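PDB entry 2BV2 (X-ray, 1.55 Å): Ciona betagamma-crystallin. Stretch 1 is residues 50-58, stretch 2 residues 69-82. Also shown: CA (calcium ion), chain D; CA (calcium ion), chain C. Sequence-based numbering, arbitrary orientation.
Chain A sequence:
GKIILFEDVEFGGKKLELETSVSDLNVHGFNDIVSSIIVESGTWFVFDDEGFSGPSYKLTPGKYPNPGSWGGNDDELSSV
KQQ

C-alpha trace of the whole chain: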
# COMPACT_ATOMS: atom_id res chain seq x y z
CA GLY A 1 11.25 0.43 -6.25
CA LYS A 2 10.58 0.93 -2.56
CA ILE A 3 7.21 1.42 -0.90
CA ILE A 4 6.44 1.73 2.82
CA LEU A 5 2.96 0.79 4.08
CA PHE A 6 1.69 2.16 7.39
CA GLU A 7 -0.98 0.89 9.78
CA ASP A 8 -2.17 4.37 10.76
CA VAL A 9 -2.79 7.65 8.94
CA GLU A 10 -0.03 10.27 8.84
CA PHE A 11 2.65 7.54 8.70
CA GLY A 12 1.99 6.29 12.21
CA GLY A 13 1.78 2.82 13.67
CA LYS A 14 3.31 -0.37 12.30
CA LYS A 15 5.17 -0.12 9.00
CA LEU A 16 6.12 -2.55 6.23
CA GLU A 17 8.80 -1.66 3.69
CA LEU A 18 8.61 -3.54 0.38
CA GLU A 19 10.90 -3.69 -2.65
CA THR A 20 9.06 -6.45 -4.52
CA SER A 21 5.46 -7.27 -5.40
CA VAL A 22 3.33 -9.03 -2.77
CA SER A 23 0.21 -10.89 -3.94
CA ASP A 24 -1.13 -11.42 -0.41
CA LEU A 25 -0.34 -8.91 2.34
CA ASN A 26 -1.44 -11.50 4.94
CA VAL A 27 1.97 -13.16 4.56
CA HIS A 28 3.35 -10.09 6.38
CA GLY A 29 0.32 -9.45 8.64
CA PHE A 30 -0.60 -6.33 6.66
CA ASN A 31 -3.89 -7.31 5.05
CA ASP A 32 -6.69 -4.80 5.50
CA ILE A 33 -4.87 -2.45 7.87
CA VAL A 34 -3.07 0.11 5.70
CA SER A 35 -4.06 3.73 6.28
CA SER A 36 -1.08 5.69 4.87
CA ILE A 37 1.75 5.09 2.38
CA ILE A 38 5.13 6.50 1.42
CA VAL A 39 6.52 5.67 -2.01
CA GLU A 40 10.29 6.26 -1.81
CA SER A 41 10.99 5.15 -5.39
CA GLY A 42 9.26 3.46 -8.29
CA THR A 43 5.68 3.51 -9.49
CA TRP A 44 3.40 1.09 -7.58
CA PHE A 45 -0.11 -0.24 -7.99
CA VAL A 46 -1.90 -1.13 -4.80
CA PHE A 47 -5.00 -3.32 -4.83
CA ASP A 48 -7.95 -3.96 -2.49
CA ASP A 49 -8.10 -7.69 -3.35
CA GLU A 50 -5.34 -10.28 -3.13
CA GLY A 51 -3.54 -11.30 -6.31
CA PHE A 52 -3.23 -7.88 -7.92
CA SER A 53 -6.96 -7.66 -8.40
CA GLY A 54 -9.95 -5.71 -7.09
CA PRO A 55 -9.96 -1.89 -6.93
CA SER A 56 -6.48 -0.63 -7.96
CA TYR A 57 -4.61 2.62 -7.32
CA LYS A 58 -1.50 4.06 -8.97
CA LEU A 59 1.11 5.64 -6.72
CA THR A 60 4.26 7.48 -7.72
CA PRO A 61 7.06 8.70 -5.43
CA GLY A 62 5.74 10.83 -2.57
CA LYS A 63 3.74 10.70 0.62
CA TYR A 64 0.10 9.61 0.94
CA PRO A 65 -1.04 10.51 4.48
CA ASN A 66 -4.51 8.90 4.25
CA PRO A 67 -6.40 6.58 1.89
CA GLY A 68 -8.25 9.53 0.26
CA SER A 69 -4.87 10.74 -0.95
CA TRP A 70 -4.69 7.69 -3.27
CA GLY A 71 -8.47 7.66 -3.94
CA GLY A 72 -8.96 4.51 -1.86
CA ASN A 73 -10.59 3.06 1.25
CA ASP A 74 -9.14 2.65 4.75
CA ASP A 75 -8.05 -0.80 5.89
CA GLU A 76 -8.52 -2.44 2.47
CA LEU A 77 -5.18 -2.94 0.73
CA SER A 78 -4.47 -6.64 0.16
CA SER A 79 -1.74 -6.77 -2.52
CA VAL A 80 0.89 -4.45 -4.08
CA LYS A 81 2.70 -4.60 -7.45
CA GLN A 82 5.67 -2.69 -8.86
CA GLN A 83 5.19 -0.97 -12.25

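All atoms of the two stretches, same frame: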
# COMPACT_ATOMS: atom_id res chain seq x y z
N GLU A 50 -6.58 -9.53 -3.00
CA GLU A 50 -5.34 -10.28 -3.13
C GLU A 50 -5.11 -10.59 -4.61
O GLU A 50 -6.03 -10.52 -5.43
CB GLU A 50 -5.40 -11.57 -2.33
CG GLU A 50 -5.61 -11.38 -0.83
CD GLU A 50 -5.68 -12.70 -0.08
OE1 GLU A 50 -6.19 -12.72 1.06
OE2 GLU A 50 -5.23 -13.71 -0.65
N GLY A 51 -3.87 -10.89 -4.96
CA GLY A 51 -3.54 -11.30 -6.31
C GLY A 51 -3.59 -10.21 -7.36
O GLY A 51 -3.87 -10.50 -8.52
N PHE A 52 -3.27 -8.97 -6.98
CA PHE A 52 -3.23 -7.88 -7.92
C PHE A 52 -4.56 -7.75 -8.64
O PHE A 52 -4.62 -7.71 -9.88
CB PHE A 52 -2.10 -8.11 -8.94
CG PHE A 52 -0.83 -8.58 -8.32
CD1 PHE A 52 -0.22 -9.74 -8.76
CD2 PHE A 52 -0.28 -7.91 -7.25
CE1 PHE A 52 0.94 -10.19 -8.17
CE2 PHE A 52 0.90 -8.34 -6.67
CZ PHE A 52 1.49 -9.48 -7.12
N SER A 53 -5.62 -7.68 -7.85
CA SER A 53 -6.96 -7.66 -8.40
C SER A 53 -7.83 -6.87 -7.46
O SER A 53 -7.36 -6.46 -6.40
CB SER A 53 -7.48 -9.08 -8.57
OG SER A 53 -7.76 -9.69 -7.32
N GLY A 54 -9.09 -6.66 -7.82
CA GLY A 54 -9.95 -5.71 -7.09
C GLY A 54 -9.56 -4.26 -7.38
O GLY A 54 -8.65 -4.00 -8.16
N PRO A 55 -10.26 -3.31 -6.76
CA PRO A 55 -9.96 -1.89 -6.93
C PRO A 55 -8.44 -1.62 -6.87
O PRO A 55 -7.78 -2.10 -5.96
CB PRO A 55 -10.68 -1.25 -5.75
CG PRO A 55 -11.86 -2.12 -5.54
CD PRO A 55 -11.40 -3.52 -5.84
N SER A 56 -7.93 -0.86 -7.84
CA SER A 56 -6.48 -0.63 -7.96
C SER A 56 -6.20 0.87 -7.97
O SER A 56 -7.06 1.68 -8.35
CB SER A 56 -5.90 -1.28 -9.22
OG SER A 56 -6.32 -0.61 -10.39
N TYR A 57 -5.00 1.23 -7.52
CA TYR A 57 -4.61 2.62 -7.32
C TYR A 57 -3.15 2.78 -7.69
O TYR A 57 -2.30 2.01 -7.21
CB TYR A 57 -4.84 3.06 -5.88
CG TYR A 57 -6.20 2.70 -5.34
CD1 TYR A 57 -7.30 3.48 -5.62
CD2 TYR A 57 -6.37 1.59 -4.54
CE1 TYR A 57 -8.54 3.14 -5.13
CE2 TYR A 57 -7.60 1.26 -4.04
CZ TYR A 57 -8.67 2.03 -4.35
OH TYR A 57 -9.91 1.72 -3.87
N LYS A 58 -2.85 3.77 -8.53
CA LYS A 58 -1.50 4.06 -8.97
C LYS A 58 -0.84 5.12 -8.09
O LYS A 58 -1.42 6.18 -7.82
CB LYS A 58 -1.52 4.56 -10.41
CG LYS A 58 -0.17 4.58 -11.09
CD LYS A 58 -0.32 5.17 -12.49
CE LYS A 58 0.99 5.27 -13.19
NZ LYS A 58 0.84 6.07 -14.43
N SER A 69 -5.94 10.19 -0.16
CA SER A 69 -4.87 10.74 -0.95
C SER A 69 -4.49 9.84 -2.12
O SER A 69 -3.92 10.33 -3.09
CB SER A 69 -3.65 11.04 -0.08
OG SER A 69 -2.98 9.86 0.21
N TRP A 70 -4.80 8.55 -2.06
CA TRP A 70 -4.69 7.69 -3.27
C TRP A 70 -6.03 7.31 -3.93
O TRP A 70 -6.06 6.57 -4.91
CB TRP A 70 -3.83 6.45 -3.02
CG TRP A 70 -4.39 5.41 -2.07
CD1 TRP A 70 -5.29 4.42 -2.36
CD2 TRP A 70 -4.01 5.22 -0.70
NE1 TRP A 70 -5.51 3.64 -1.25
CE2 TRP A 70 -4.73 4.10 -0.22
CE3 TRP A 70 -3.13 5.87 0.16
CZ2 TRP A 70 -4.62 3.64 1.10
CZ3 TRP A 70 -3.02 5.43 1.47
CH2 TRP A 70 -3.76 4.32 1.93
N GLY A 71 -7.12 7.88 -3.42
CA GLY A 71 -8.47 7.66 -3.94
C GLY A 71 -9.10 6.37 -3.43
O GLY A 71 -10.07 5.88 -4.02
N GLY A 72 -8.56 5.83 -2.34
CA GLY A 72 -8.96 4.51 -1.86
C GLY A 72 -9.70 4.53 -0.54
O GLY A 72 -10.10 5.58 -0.06
N ASN A 73 -9.84 3.33 0.03
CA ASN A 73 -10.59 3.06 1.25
C ASN A 73 -9.63 2.65 2.36
O ASN A 73 -8.59 2.03 2.10
CB ASN A 73 -11.57 1.90 1.01
CG ASN A 73 -12.72 2.26 0.06
OD1 ASN A 73 -13.28 3.35 0.14
ND2 ASN A 73 -13.10 1.32 -0.81
N ASP A 74 -9.97 2.98 3.60
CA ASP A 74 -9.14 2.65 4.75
C ASP A 74 -9.20 1.17 5.01
O ASP A 74 -10.25 0.56 4.84
CB ASP A 74 -9.63 3.39 6.00
CG ASP A 74 -8.67 3.24 7.15
OD1 ASP A 74 -7.47 3.44 6.92
OD2 ASP A 74 -9.11 2.90 8.27
N ASP A 75 -8.06 0.58 5.40
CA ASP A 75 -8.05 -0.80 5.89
C ASP A 75 -8.58 -1.78 4.84
O ASP A 75 -9.38 -2.67 5.15
CB ASP A 75 -8.87 -0.93 7.19
CG ASP A 75 -8.07 -0.60 8.43
OD1 ASP A 75 -7.01 0.04 8.30
OD2 ASP A 75 -8.51 -1.00 9.56
N GLU A 76 -8.09 -1.62 3.60
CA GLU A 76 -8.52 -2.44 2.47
C GLU A 76 -7.43 -2.95 1.54
O GLU A 76 -7.68 -3.82 0.72
CB GLU A 76 -9.57 -1.70 1.63
CG GLU A 76 -10.47 -2.60 0.81
CD GLU A 76 -11.11 -3.69 1.64
OE1 GLU A 76 -10.93 -4.90 1.30
OE2 GLU A 76 -11.75 -3.31 2.65
N LEU A 77 -6.21 -2.45 1.64
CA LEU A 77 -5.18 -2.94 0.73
C LEU A 77 -4.89 -4.40 1.03
O LEU A 77 -4.77 -4.78 2.20
CB LEU A 77 -3.91 -2.10 0.80
CG LEU A 77 -4.10 -0.69 0.24
CD1 LEU A 77 -2.81 0.08 0.27
CD2 LEU A 77 -4.65 -0.72 -1.19
N SER A 78 -4.79 -5.22 -0.01
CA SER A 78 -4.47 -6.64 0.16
C SER A 78 -3.29 -7.14 -0.67
O SER A 78 -2.74 -8.21 -0.36
CB SER A 78 -5.71 -7.47 -0.13
OG SER A 78 -6.73 -7.15 0.78
N SER A 79 -2.92 -6.41 -1.72
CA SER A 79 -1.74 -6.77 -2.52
C SER A 79 -1.14 -5.52 -3.17
O SER A 79 -1.82 -4.52 -3.29
CB SER A 79 -2.10 -7.82 -3.58
OG SER A 79 -3.04 -7.33 -4.53
N VAL A 80 0.15 -5.59 -3.51
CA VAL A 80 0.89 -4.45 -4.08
C VAL A 80 1.84 -4.94 -5.17
O VAL A 80 2.51 -5.96 -4.99
CB VAL A 80 1.69 -3.64 -2.99
CG1 VAL A 80 0.82 -3.37 -1.77
CG2 VAL A 80 2.97 -4.34 -2.58
N LYS A 81 1.93 -4.19 -6.27
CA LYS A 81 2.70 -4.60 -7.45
C LYS A 81 3.52 -3.43 -7.99
O LYS A 81 3.02 -2.33 -8.13
CB LYS A 81 1.76 -5.13 -8.53
CG LYS A 81 2.42 -5.48 -9.85
CD LYS A 81 1.41 -6.06 -10.83
N GLN A 82 4.78 -3.70 -8.31
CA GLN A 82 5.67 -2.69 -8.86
C GLN A 82 5.35 -2.51 -10.35
O GLN A 82 5.08 -3.48 -11.05
CB GLN A 82 7.12 -3.15 -8.63
CG GLN A 82 8.19 -2.35 -9.32
CD GLN A 82 9.50 -2.31 -8.54
OE1 GLN A 82 9.76 -3.16 -7.68
NE2 GLN A 82 10.34 -1.32 -8.84
CA CA D . -8.66 -5.99 0.95
CA CA C . -5.34 1.19 9.70
O HOH W 1 -3.59 7.26 -6.56
O HOH W 2 -7.43 1.98 10.36

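How does the start of stretch 1 meet the second stretch? Glu-50 lies beside Ser-78, their CA atoms 5.0 Å apart. Glu-50 N is 3.6 Å from Ser-78 CB, and Glu-50 CG is 4.0 Å from the same Ser-78 CB, so backbone and side chain both take part. The CA-to-CB bond of Glu-50 points away from stretch 2, and the residue is exposed, although CG still touches Ser-78. Ser-78 is buried and directs its CB toward stretch 1, yet its hydroxyl is not left without a partner, because Ser-78 OG binds a calcium ion (chain D) at 2.3 Å. Glu-76 O and Glu-76 OE1 bind the same ion at 2.4 and 2.5 Å, which ties the loop just before the strand at 79-82 to the metal.

What fixes the turn through Gly-51 and Phe-52? The one direct hydrogen bond between the stretches runs from Phe-52 N to Ser-79 OG, 3.0 Å long. Ser-79, in its p rotamer, points toward the turn, and a short side chain with a hydroxyl suits this buried place, where it can accept from a backbone amide. Gly-51 has a phi of 72°, a value that favours glycine. The turn is also tied within itself, since Ser-53 OG donates to Glu-50 O at 2.7 Å.

Where does the Phe-52 ring go? Its CA-to-CB bond points sideways, but the ring comes nearer and lies along the strand of stretch 2. Lys-81 CD sits over one face, and Phe-52 CD2 is 3.7 Å from Lys-81 CB, so the aliphatic part of the lysine packs on the aromatic surface. At the ring's edge Val-80 O approaches Phe-52 CE2 to 3.3 Å, an arrangement that sets a carbonyl oxygen against the slightly positive rim of the ring. The CA-to-CB bond of Val-80 itself points away from stretch 1.

What does Tyr-57 contribute after the corner at Gly-54 and Pro-55? It points toward stretch 2 and has the largest covered area of any residue here, 113 Å² of the 514 Å² buried in total. The edge of Trp-70 meets its face, with Tyr-57 CG 3.6 Å from Trp-70 CD1 and the planes at 64°. Gly-72 CA comes within 3.5 Å of Tyr-57 CZ; a CB there would be tight against the tyrosine and would clash with Trp-70 NE1, so glycine fits. Farther off, Leu-77 CD2 lies 4.4 Å from Tyr-57 CD2. Lys-58 points away, but its backbone is still linked across: one water donates to Lys-58 O at 2.7 Å and to Trp-70 O at 3.0 Å.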